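Local coordinates for RagB/SusD family nutrient uptake outer membrane protein (Bacteroides thetaiotaomicron, PDB 7KV2) that probably captures beta-glucans at the outer membrane of a gut bacterium for uptake, as a SusD-family surface glycan-binding protein, at residues 151-156 / 401-406; 220-225 / 245-250; 238-243 / 413-418. All coordinates share one frame; numbering follows the deposited sequence.

Contact 1: residues 151-156 / 401-406; sequences RVFYYN and RIYRYS. With NA (sodium ion), chain G.
F153 on helix 137-162 meets I402 and Y403 at a classic beta bulge, where both strand residues face F275 of strand 273-277 in a two-stranded antiparallel sheet. The contact thus ties the helical body of this SusD-family protein to the small sheet, with F153 and I402 lying 10.9 Å apart at their CA atoms.

The apolar part is a side-on touch. With CG anti to the backbone N (chi1 -169°), F153 sets its CE2-CZ edge against I402 CG2, which lies near the ring plane, 3.9 Å from F153 CE2. I402 CG2 also covers the ring of its neighbour, sitting 3.8 Å above the Y403 plane, over its centre. One methyl therefore serves two aromatic rings, one by the edge and one by the face. M219 and L57 add further cover to F153.

On the polar side, Y403 OH lies 4.3 Å from F153 CE2, approaching obliquely, and is hydrogen-bonded to E226 OE1 on helix 217-231, which probably fixes the tilt of the ring against M222 and L223. Next along the strand, R404 is held by salt bridges to E272, E456 and E460.

The sodium ion lies beyond R404, where Y405 OH coordinates it at 2.8 Å. It is shared with the carbonyl oxygens of I248, S250 and Y253, and water 1 completes the set with its oxygen 2.2 Å from the sodium.

Contact 2: residues 220-225 / 245-250; sequences VYMLYA and EEIISS. With NA (sodium ion), chain G.
Y221 and I247 mark the closest backbone approach, 8.3 Å between CA atoms, of an antiparallel helical hairpin in which segments 220-225 and 245-249 of the consecutive helices 217-231 and 237-249 run 144° apart in direction, their local axes 11.1 Å from each other.

The side chains fill this wide spacing in two ways. I247 supplies the apolar wedge: its CD1 lies 3.9 Å from Y221 CB and also touches M222 SD at 4.0 Å. The M222 chain, bent at both chi2 and chi3, crosses the isoleucine obliquely, while I247 and Y221 run alongside each other in opposite senses, with I247 CG1 near the ring edge.

At the outer end Y221 OH donates to E246 OE1 across 2.7 Å. The glutamate, extended beyond CG, brings its carboxylate to the edge of the ring with the two planes 77° apart. The hydroxyl arrives on the syn side of OE1 but 34° out of the carboxylate plane. E246 OE2 also has a long, weak ion pair with K242, and Y243 stacks on the Y221 ring. Replacing Y221 with an alanine would probably leave E246 OE1 without its hydroxyl donor and open a gap where the ring lay beside I247 CG1 and Y243.

Past E246 and I247 the helix ends at a sodium ion, which is bound by I248 O and by S250 O, each 2.5 Å from the metal.

Contact 3: residues 238-243 / 413-418; sequences STALKY and AELITR
The meeting of L241 and A240 with L415 and I416 is apolar, aliphatic side chains touching each other and one peptide link, and the two flat groups of these segments lie away from it, each engaged by a residue of its own segment and by others as well. One face of the Y243 ring carries T239 O, 3.4 Å above the plane and offset toward the rim; the ring also meets Y224 edge-to-face. The R418 guanidinium has E414 OE2 at its edge, in plane. It grips that oxygen side-on, with R418 NE and NH2 each 2.9 Å from E414 OE2, and the NE branch uses the anti lone pair at an N-H···O angle of 150°. R469 adds a further salt bridge to the same oxygen.

Between these groups helix 237-249 packs on helix 405-417 in the helical body of this SusD-family protein. The packing is nearer antiparallel than crossed: segments 238-243 and 413-417 run 142° apart, local axes 9.5 Å from each other. The backbones come nearest at L241 and L415, where the two CB atoms lie 4.1 Å apart. L415 pushes its CD1 against the link between A240 and L241, reaching 3.6 Å from L241 N, and the same methyl lies 3.8 Å from A240 CB. The small A240 side chain probably allows the leucine tip this close. L241 takes the other neighbour: with CG anti to the backbone N (chi1 175°), it crosses I416 at about a right angle, and its fork closes on one methylene, I416 CG1, 3.7 Å from L241 CD1.

Cohesion here probably rests on shape and the exclusion of water, while the charge of E414, held by R418 and R469, lies outside the apolar patch and probably stays ionised.

In the fold
Helix 237-249 runs through contacts 2 and 3, whose centres lie 10 Å apart. Contacts 1 and 3 both draw on helix 405-417, with their centres about 18 Å apart, so two helices link the three sites. The tyrosine rings of contact 2 pack directly on 238-243, with Y221 CE1 3.4 Å from Y243 CD1. Contacts 1 and 2 touch as well, where Y403 CG lies 3.6 Å from M222 CB. Both supply ligands to the same sodium ion and share water 1, so the metal joins 401-406 to 245-250. Contact 3 stays apart from it, L241 being about 13 Å from the metal by its side chain.

Contact 1: residues 151-156 / 401-406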
loop_
_atom_site.group_PDB
_atom_site.type_symbol
_atom_site.label_atom_id
_atom_site.label_comp_id
_atom_site.label_asym_id
_atom_site.label_seq_id
_atom_site.Cartn_x
_atom_site.Cartn_y
_atom_site.Cartn_z
ATOM N N ARG A 151 0.561 0.761 15.743
ATOM C CA ARG A 151 -0.092 -0.515 16.094
ATOM C C ARG A 151 -1.379 -0.670 15.287
ATOM O O ARG A 151 -1.621 -1.762 14.818
ATOM C CB ARG A 151 -0.383 -0.587 17.597
ATOM C CG ARG A 151 -0.873 -1.953 18.038
ATOM C CD ARG A 151 -0.745 -2.124 19.561
ATOM N NE ARG A 151 -1.639 -1.208 20.247
ATOM C CZ ARG A 151 -1.518 -0.826 21.529
ATOM N NH1 ARG A 151 -0.525 -1.269 22.275
ATOM N NH2 ARG A 151 -2.384 0.015 22.045
ATOM N N VAL A 152 -2.168 0.387 15.130
ATOM C CA VAL A 152 -3.424 0.384 14.328
ATOM C C VAL A 152 -3.052 0.126 12.861
ATOM O O VAL A 152 -3.787 -0.637 12.193
ATOM C CB VAL A 152 -4.228 1.677 14.523
ATOM C CG1 VAL A 152 -5.474 1.708 13.644
ATOM C CG2 VAL A 152 -4.638 1.870 15.989
ATOM N N PHE A 153 -1.948 0.718 12.404
ATOM C CA PHE A 153 -1.455 0.563 10.993
ATOM C C PHE A 153 -1.153 -0.932 10.740
ATOM O O PHE A 153 -1.626 -1.530 9.756
ATOM C CB PHE A 153 -0.268 1.500 10.723
ATOM C CG PHE A 153 0.106 1.593 9.254
ATOM C CD1 PHE A 153 0.852 0.610 8.635
ATOM C CD2 PHE A 153 -0.464 2.581 8.451
ATOM C CE1 PHE A 153 1.134 0.669 7.276
ATOM C CE2 PHE A 153 -0.209 2.620 7.092
ATOM C CZ PHE A 153 0.605 1.670 6.511
ATOM N N TYR A 154 -0.503 -1.609 11.678
ATOM C CA TYR A 154 -0.168 -3.038 11.512
ATOM C C TYR A 154 -1.440 -3.903 11.632
ATOM O O TYR A 154 -1.568 -4.898 10.866
ATOM C CB TYR A 154 0.918 -3.423 12.512
ATOM C CG TYR A 154 2.256 -2.766 12.342
ATOM C CD1 TYR A 154 2.983 -2.932 11.163
ATOM C CD2 TYR A 154 2.863 -2.089 13.383
ATOM C CE1 TYR A 154 4.257 -2.417 11.031
ATOM C CE2 TYR A 154 4.122 -1.532 13.244
ATOM C CZ TYR A 154 4.826 -1.689 12.060
ATOM O OH TYR A 154 6.096 -1.196 11.900
ATOM N N TYR A 155 -2.347 -3.584 12.577
ATOM C CA TYR A 155 -3.631 -4.324 12.728
ATOM C C TYR A 155 -4.495 -4.147 11.473
ATOM O O TYR A 155 -5.169 -5.075 11.089
ATOM C CB TYR A 155 -4.419 -3.885 13.965
ATOM C CG TYR A 155 -4.006 -4.654 15.190
ATOM C CD1 TYR A 155 -4.137 -6.025 15.207
ATOM C CD2 TYR A 155 -3.508 -4.038 16.324
ATOM C CE1 TYR A 155 -3.755 -6.787 16.299
ATOM C CE2 TYR A 155 -3.133 -4.790 17.432
ATOM C CZ TYR A 155 -3.240 -6.166 17.417
ATOM O OH TYR A 155 -2.875 -6.940 18.493
ATOM N N ASN A 156 -4.395 -3.001 10.802
ATOM C CA ASN A 156 -5.142 -2.722 9.571
ATOM C C ASN A 156 -4.699 -3.717 8.492
ATOM O O ASN A 156 -5.556 -4.170 7.717
ATOM C CB ASN A 156 -4.956 -1.253 9.164
ATOM C CG ASN A 156 -5.782 -0.923 7.959
ATOM O OD1 ASN A 156 -7.001 -1.153 7.965
ATOM N ND2 ASN A 156 -5.119 -0.392 6.924
ATOM N N ARG A 401 4.579 4.627 -1.637
ATOM C CA ARG A 401 3.636 5.721 -1.290
ATOM C C ARG A 401 2.388 5.107 -0.629
ATOM O O ARG A 401 1.734 4.275 -1.232
ATOM C CB ARG A 401 3.294 6.529 -2.532
ATOM C CG ARG A 401 4.370 7.539 -2.927
ATOM C CD ARG A 401 5.668 6.890 -3.407
ATOM N NE ARG A 401 6.480 7.895 -4.116
ATOM C CZ ARG A 401 7.710 7.682 -4.579
ATOM N NH1 ARG A 401 8.314 6.520 -4.394
ATOM N NH2 ARG A 401 8.338 8.659 -5.201
ATOM N N ILE A 402 2.028 5.522 0.567
ATOM C CA ILE A 402 0.849 4.985 1.297
ATOM C C ILE A 402 -0.338 5.949 1.151
ATOM O O ILE A 402 -1.367 5.523 0.600
ATOM C CB ILE A 402 1.220 4.716 2.779
ATOM C CG1 ILE A 402 2.421 3.774 2.914
ATOM C CG2 ILE A 402 0.008 4.204 3.531
ATOM C CD1 ILE A 402 2.224 2.425 2.222
ATOM N N TYR A 403 -0.162 7.226 1.555
ATOM C CA TYR A 403 -1.212 8.276 1.503
ATOM C C TYR A 403 -0.707 9.482 0.717
ATOM O O TYR A 403 0.387 10.057 1.041
ATOM C CB TYR A 403 -1.647 8.735 2.889
ATOM C CG TYR A 403 -2.228 7.624 3.698
ATOM C CD1 TYR A 403 -3.306 6.884 3.227
ATOM C CD2 TYR A 403 -1.767 7.373 4.985
ATOM C CE1 TYR A 403 -3.866 5.855 3.988
ATOM C CE2 TYR A 403 -2.341 6.371 5.749
ATOM C CZ TYR A 403 -3.407 5.632 5.267
ATOM O OH TYR A 403 -3.888 4.598 6.034
ATOM N N ARG A 404 -1.476 9.816 -0.320
ATOM C CA ARG A 404 -1.211 10.987 -1.185
ATOM C C ARG A 404 -2.398 11.933 -1.046
ATOM O O ARG A 404 -3.519 11.470 -0.822
ATOM C CB ARG A 404 -1.021 10.591 -2.639
ATOM C CG ARG A 404 0.116 9.597 -2.823
ATOM C CD ARG A 404 0.580 9.423 -4.252
ATOM N NE ARG A 404 -0.300 8.668 -5.150
ATOM C CZ ARG A 404 -1.099 9.190 -6.084
ATOM N NH1 ARG A 404 -1.221 10.510 -6.241
ATOM N NH2 ARG A 404 -1.776 8.385 -6.883
ATOM N N TYR A 405 -2.145 13.211 -1.251
ATOM C CA TYR A 405 -3.177 14.252 -1.081
ATOM C C TYR A 405 -4.341 14.035 -2.048
ATOM O O TYR A 405 -5.431 14.434 -1.726
ATOM C CB TYR A 405 -2.550 15.614 -1.301
ATOM C CG TYR A 405 -3.439 16.804 -1.039
ATOM C CD1 TYR A 405 -3.806 17.161 0.240
ATOM C CD2 TYR A 405 -3.803 17.645 -2.072
ATOM C CE1 TYR A 405 -4.542 18.319 0.479
ATOM C CE2 TYR A 405 -4.545 18.791 -1.857
ATOM C CZ TYR A 405 -4.910 19.139 -0.580
ATOM O OH TYR A 405 -5.599 20.305 -0.399
ATOM N N SER A 406 -4.148 13.457 -3.232
ATOM C CA SER A 406 -5.306 13.169 -4.119
ATOM C C SER A 406 -6.304 12.238 -3.393
ATOM O O SER A 406 -7.521 12.344 -3.626
ATOM C CB SER A 406 -4.845 12.624 -5.429
ATOM O OG SER A 406 -4.183 11.397 -5.243
HETATM NA NA NA G . -3.902 21.824 1.240
HETATM O O HOH W 1 -3.776 23.621 -0.101
#

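Contact 2: residues 220-225 / 245-250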
loop_
_atom_site.group_PDB
_atom_site.type_symbol
_atom_site.label_atom_id
_atom_site.label_comp_id
_atom_site.label_asym_id
_atom_site.label_seq_id
_atom_site.Cartn_x
_atom_site.Cartn_y
_atom_site.Cartn_z
ATOM N N VAL A 220 -2.383 9.969 10.572
ATOM C CA VAL A 220 -3.402 9.349 11.464
ATOM C C VAL A 220 -4.800 9.649 10.920
ATOM O O VAL A 220 -5.627 8.750 10.910
ATOM C CB VAL A 220 -3.206 9.868 12.908
ATOM C CG1 VAL A 220 -4.426 9.650 13.791
ATOM C CG2 VAL A 220 -1.985 9.238 13.537
ATOM N N TYR A 221 -5.022 10.867 10.438
ATOM C CA TYR A 221 -6.294 11.325 9.832
ATOM C C TYR A 221 -6.621 10.426 8.642
ATOM O O TYR A 221 -7.774 9.984 8.449
ATOM C CB TYR A 221 -6.176 12.784 9.431
ATOM C CG TYR A 221 -6.382 13.773 10.554
ATOM C CD1 TYR A 221 -6.780 13.391 11.837
ATOM C CD2 TYR A 221 -6.230 15.124 10.296
ATOM C CE1 TYR A 221 -6.974 14.341 12.840
ATOM C CE2 TYR A 221 -6.467 16.080 11.275
ATOM C CZ TYR A 221 -6.822 15.685 12.554
ATOM O OH TYR A 221 -7.074 16.673 13.485
ATOM N N MET A 222 -5.621 10.149 7.829
ATOM C CA MET A 222 -5.852 9.317 6.623
ATOM C C MET A 222 -6.155 7.864 7.028
ATOM O O MET A 222 -7.008 7.245 6.389
ATOM C CB MET A 222 -4.668 9.385 5.662
ATOM C CG MET A 222 -4.525 10.758 4.984
ATOM S SD MET A 222 -5.946 11.235 3.972
ATOM C CE MET A 222 -5.630 10.228 2.505
ATOM N N LEU A 223 -5.422 7.304 7.987
ATOM C CA LEU A 223 -5.667 5.933 8.493
ATOM C C LEU A 223 -7.077 5.857 9.125
ATOM O O LEU A 223 -7.807 4.876 8.887
ATOM C CB LEU A 223 -4.546 5.582 9.473
ATOM C CG LEU A 223 -4.654 4.199 10.101
ATOM C CD1 LEU A 223 -4.741 3.125 9.043
ATOM C CD2 LEU A 223 -3.478 3.943 11.031
ATOM N N TYR A 224 -7.490 6.917 9.809
ATOM C CA TYR A 224 -8.841 7.034 10.428
ATOM C C TYR A 224 -9.892 6.967 9.306
ATOM O O TYR A 224 -10.786 6.087 9.316
ATOM C CB TYR A 224 -8.889 8.290 11.299
ATOM C CG TYR A 224 -10.244 8.576 11.904
ATOM C CD1 TYR A 224 -11.248 9.170 11.166
ATOM C CD2 TYR A 224 -10.532 8.186 13.204
ATOM C CE1 TYR A 224 -12.488 9.459 11.726
ATOM C CE2 TYR A 224 -11.775 8.451 13.770
ATOM C CZ TYR A 224 -12.752 9.092 13.037
ATOM O OH TYR A 224 -13.979 9.328 13.584
ATOM N N ALA A 225 -9.751 7.811 8.274
ATOM C CA ALA A 225 -10.703 7.844 7.137
ATOM C C ALA A 225 -10.739 6.474 6.455
ATOM O O ALA A 225 -11.859 5.994 6.074
ATOM C CB ALA A 225 -10.321 8.939 6.161
ATOM N N GLU A 245 -10.785 17.850 5.724
ATOM C CA GLU A 245 -10.834 19.313 5.522
ATOM C C GLU A 245 -9.635 19.974 6.205
ATOM O O GLU A 245 -9.165 20.989 5.679
ATOM C CB GLU A 245 -12.188 19.854 6.000
ATOM C CG GLU A 245 -13.367 19.450 5.130
ATOM C CD GLU A 245 -13.479 20.121 3.781
ATOM O OE1 GLU A 245 -12.486 20.730 3.324
ATOM O OE2 GLU A 245 -14.567 20.022 3.171
ATOM N N GLU A 246 -9.166 19.459 7.342
ATOM C CA GLU A 246 -7.996 20.042 8.053
ATOM C C GLU A 246 -6.736 19.892 7.195
ATOM O O GLU A 246 -5.971 20.844 7.096
ATOM C CB GLU A 246 -7.808 19.357 9.402
ATOM C CG GLU A 246 -8.790 19.852 10.439
ATOM C CD GLU A 246 -8.562 19.286 11.822
ATOM O OE1 GLU A 246 -7.418 18.925 12.115
ATOM O OE2 GLU A 246 -9.548 19.184 12.591
ATOM N N ILE A 247 -6.550 18.724 6.572
ATOM C CA ILE A 247 -5.410 18.480 5.636
ATOM C C ILE A 247 -5.563 19.413 4.440
ATOM O O ILE A 247 -4.563 20.019 4.003
ATOM C CB ILE A 247 -5.350 16.996 5.204
ATOM C CG1 ILE A 247 -5.108 16.066 6.386
ATOM C CG2 ILE A 247 -4.271 16.820 4.129
ATOM C CD1 ILE A 247 -5.235 14.601 6.080
ATOM N N ILE A 248 -6.773 19.522 3.888
ATOM C CA ILE A 248 -7.028 20.381 2.708
ATOM C C ILE A 248 -6.717 21.834 3.093
ATOM O O ILE A 248 -6.127 22.543 2.259
ATOM C CB ILE A 248 -8.460 20.179 2.165
ATOM C CG1 ILE A 248 -8.600 18.825 1.451
ATOM C CG2 ILE A 248 -8.874 21.311 1.260
ATOM C CD1 ILE A 248 -10.040 18.385 1.259
ATOM N N SER A 249 -7.062 22.277 4.300
ATOM C CA SER A 249 -6.787 23.670 4.732
ATOM C C SER A 249 -5.279 23.902 4.897
ATOM O O SER A 249 -4.851 25.038 4.738
ATOM C CB SER A 249 -7.511 24.019 6.021
ATOM O OG SER A 249 -8.912 23.953 5.827
ATOM N N SER A 250 -4.479 22.884 5.224
ATOM C CA SER A 250 -3.019 23.058 5.367
ATOM C C SER A 250 -2.418 23.541 4.057
ATOM O O SER A 250 -2.576 22.904 2.998
ATOM C CB SER A 250 -2.320 21.791 5.812
ATOM O OG SER A 250 -0.906 22.020 5.778
HETATM NA NA NA G . -3.902 21.824 1.240
HETATM O O HOH W 1 -3.776 23.621 -0.101
#

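Contact 3: residues 238-243 / 413-418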
loop_
_atom_site.group_PDB
_atom_site.type_symbol
_atom_site.label_atom_id
_atom_site.label_comp_id
_atom_site.label_asym_id
_atom_site.label_seq_id
_atom_site.Cartn_x
_atom_site.Cartn_y
_atom_site.Cartn_z
ATOM N N SER A 238 -18.731 12.227 9.423
ATOM C CA SER A 238 -18.627 13.696 9.613
ATOM C C SER A 238 -17.278 14.053 10.221
ATOM O O SER A 238 -16.735 15.089 9.814
ATOM C CB SER A 238 -19.750 14.252 10.476
ATOM O OG SER A 238 -20.922 14.361 9.695
ATOM N N THR A 239 -16.802 13.256 11.175
ATOM C CA THR A 239 -15.452 13.412 11.799
ATOM C C THR A 239 -14.351 13.167 10.745
ATOM O O THR A 239 -13.440 14.006 10.596
ATOM C CB THR A 239 -15.310 12.491 13.004
ATOM O OG1 THR A 239 -16.354 12.872 13.900
ATOM C CG2 THR A 239 -13.966 12.599 13.688
ATOM N N ALA A 240 -14.469 12.076 9.999
ATOM C CA ALA A 240 -13.508 11.753 8.923
ATOM C C ALA A 240 -13.471 12.912 7.928
ATOM O O ALA A 240 -12.343 13.328 7.554
ATOM C CB ALA A 240 -13.859 10.447 8.282
ATOM N N LEU A 241 -14.630 13.505 7.587
ATOM C CA LEU A 241 -14.676 14.639 6.647
ATOM C C LEU A 241 -13.966 15.845 7.260
ATOM O O LEU A 241 -13.157 16.459 6.567
ATOM C CB LEU A 241 -16.121 14.969 6.264
ATOM C CG LEU A 241 -16.284 16.204 5.390
ATOM C CD1 LEU A 241 -15.493 16.085 4.073
ATOM C CD2 LEU A 241 -17.744 16.442 5.090
ATOM N N LYS A 242 -14.296 16.206 8.503
ATOM C CA LYS A 242 -13.615 17.321 9.215
ATOM C C LYS A 242 -12.073 17.133 9.162
ATOM O O LYS A 242 -11.349 18.106 8.894
ATOM C CB LYS A 242 -14.194 17.369 10.629
ATOM C CG LYS A 242 -13.406 18.136 11.668
ATOM C CD LYS A 242 -14.068 17.983 13.049
ATOM C CE LYS A 242 -13.101 17.968 14.205
ATOM N NZ LYS A 242 -12.869 19.342 14.700
ATOM N N TYR A 243 -11.576 15.918 9.356
ATOM C CA TYR A 243 -10.109 15.607 9.303
ATOM C C TYR A 243 -9.554 15.814 7.893
ATOM O O TYR A 243 -8.451 16.414 7.749
ATOM C CB TYR A 243 -9.837 14.207 9.843
ATOM C CG TYR A 243 -10.146 14.034 11.302
ATOM C CD1 TYR A 243 -10.202 15.111 12.186
ATOM C CD2 TYR A 243 -10.327 12.772 11.813
ATOM C CE1 TYR A 243 -10.435 14.923 13.542
ATOM C CE2 TYR A 243 -10.576 12.571 13.158
ATOM C CZ TYR A 243 -10.652 13.648 14.019
ATOM O OH TYR A 243 -10.887 13.386 15.335
ATOM N N ALA A 413 -14.509 14.492 -1.131
ATOM C CA ALA A 413 -15.596 14.474 -2.142
ATOM C C ALA A 413 -16.594 13.353 -1.792
ATOM O O ALA A 413 -17.830 13.604 -1.733
ATOM C CB ALA A 413 -15.022 14.298 -3.523
ATOM N N GLU A 414 -16.128 12.132 -1.584
ATOM C CA GLU A 414 -17.030 10.976 -1.359
ATOM C C GLU A 414 -17.839 11.205 -0.077
ATOM O O GLU A 414 -19.045 10.945 -0.094
ATOM C CB GLU A 414 -16.253 9.669 -1.231
ATOM C CG GLU A 414 -17.142 8.480 -1.072
ATOM C CD GLU A 414 -16.452 7.138 -1.070
ATOM O OE1 GLU A 414 -15.282 7.069 -1.550
ATOM O OE2 GLU A 414 -17.110 6.147 -0.636
ATOM N N LEU A 415 -17.181 11.622 1.003
ATOM C CA LEU A 415 -17.841 11.817 2.324
ATOM C C LEU A 415 -18.911 12.919 2.195
ATOM O O LEU A 415 -20.031 12.712 2.722
ATOM C CB LEU A 415 -16.794 12.133 3.398
ATOM C CG LEU A 415 -15.905 10.951 3.775
ATOM C CD1 LEU A 415 -14.752 11.364 4.677
ATOM C CD2 LEU A 415 -16.723 9.858 4.412
ATOM N N ILE A 416 -18.609 14.007 1.499
ATOM C CA ILE A 416 -19.592 15.103 1.237
ATOM C C ILE A 416 -20.771 14.491 0.469
ATOM O O ILE A 416 -21.943 14.656 0.904
ATOM C CB ILE A 416 -18.972 16.314 0.511
ATOM C CG1 ILE A 416 -17.892 16.996 1.358
ATOM C CG2 ILE A 416 -20.051 17.307 0.064
ATOM C CD1 ILE A 416 -16.956 17.857 0.560
ATOM N N THR A 417 -20.487 13.746 -0.599
ATOM C CA THR A 417 -21.546 13.173 -1.446
ATOM C C THR A 417 -22.387 12.193 -0.635
ATOM O O THR A 417 -23.572 12.050 -0.981
ATOM C CB THR A 417 -20.972 12.559 -2.716
ATOM O OG1 THR A 417 -20.505 13.687 -3.454
ATOM C CG2 THR A 417 -22.003 11.772 -3.494
ATOM N N ARG A 418 -21.823 11.532 0.373
ATOM C CA ARG A 418 -22.549 10.524 1.190
ATOM C C ARG A 418 -23.334 11.236 2.310
ATOM O O ARG A 418 -23.890 10.531 3.149
ATOM C CB ARG A 418 -21.617 9.490 1.828
ATOM C CG ARG A 418 -20.993 8.508 0.852
ATOM C CD ARG A 418 -20.273 7.368 1.547
ATOM N NE ARG A 418 -19.679 6.481 0.563
ATOM C CZ ARG A 418 -20.317 5.566 -0.146
ATOM N NH1 ARG A 418 -21.623 5.367 -0.017
ATOM N NH2 ARG A 418 -19.641 4.851 -1.020
#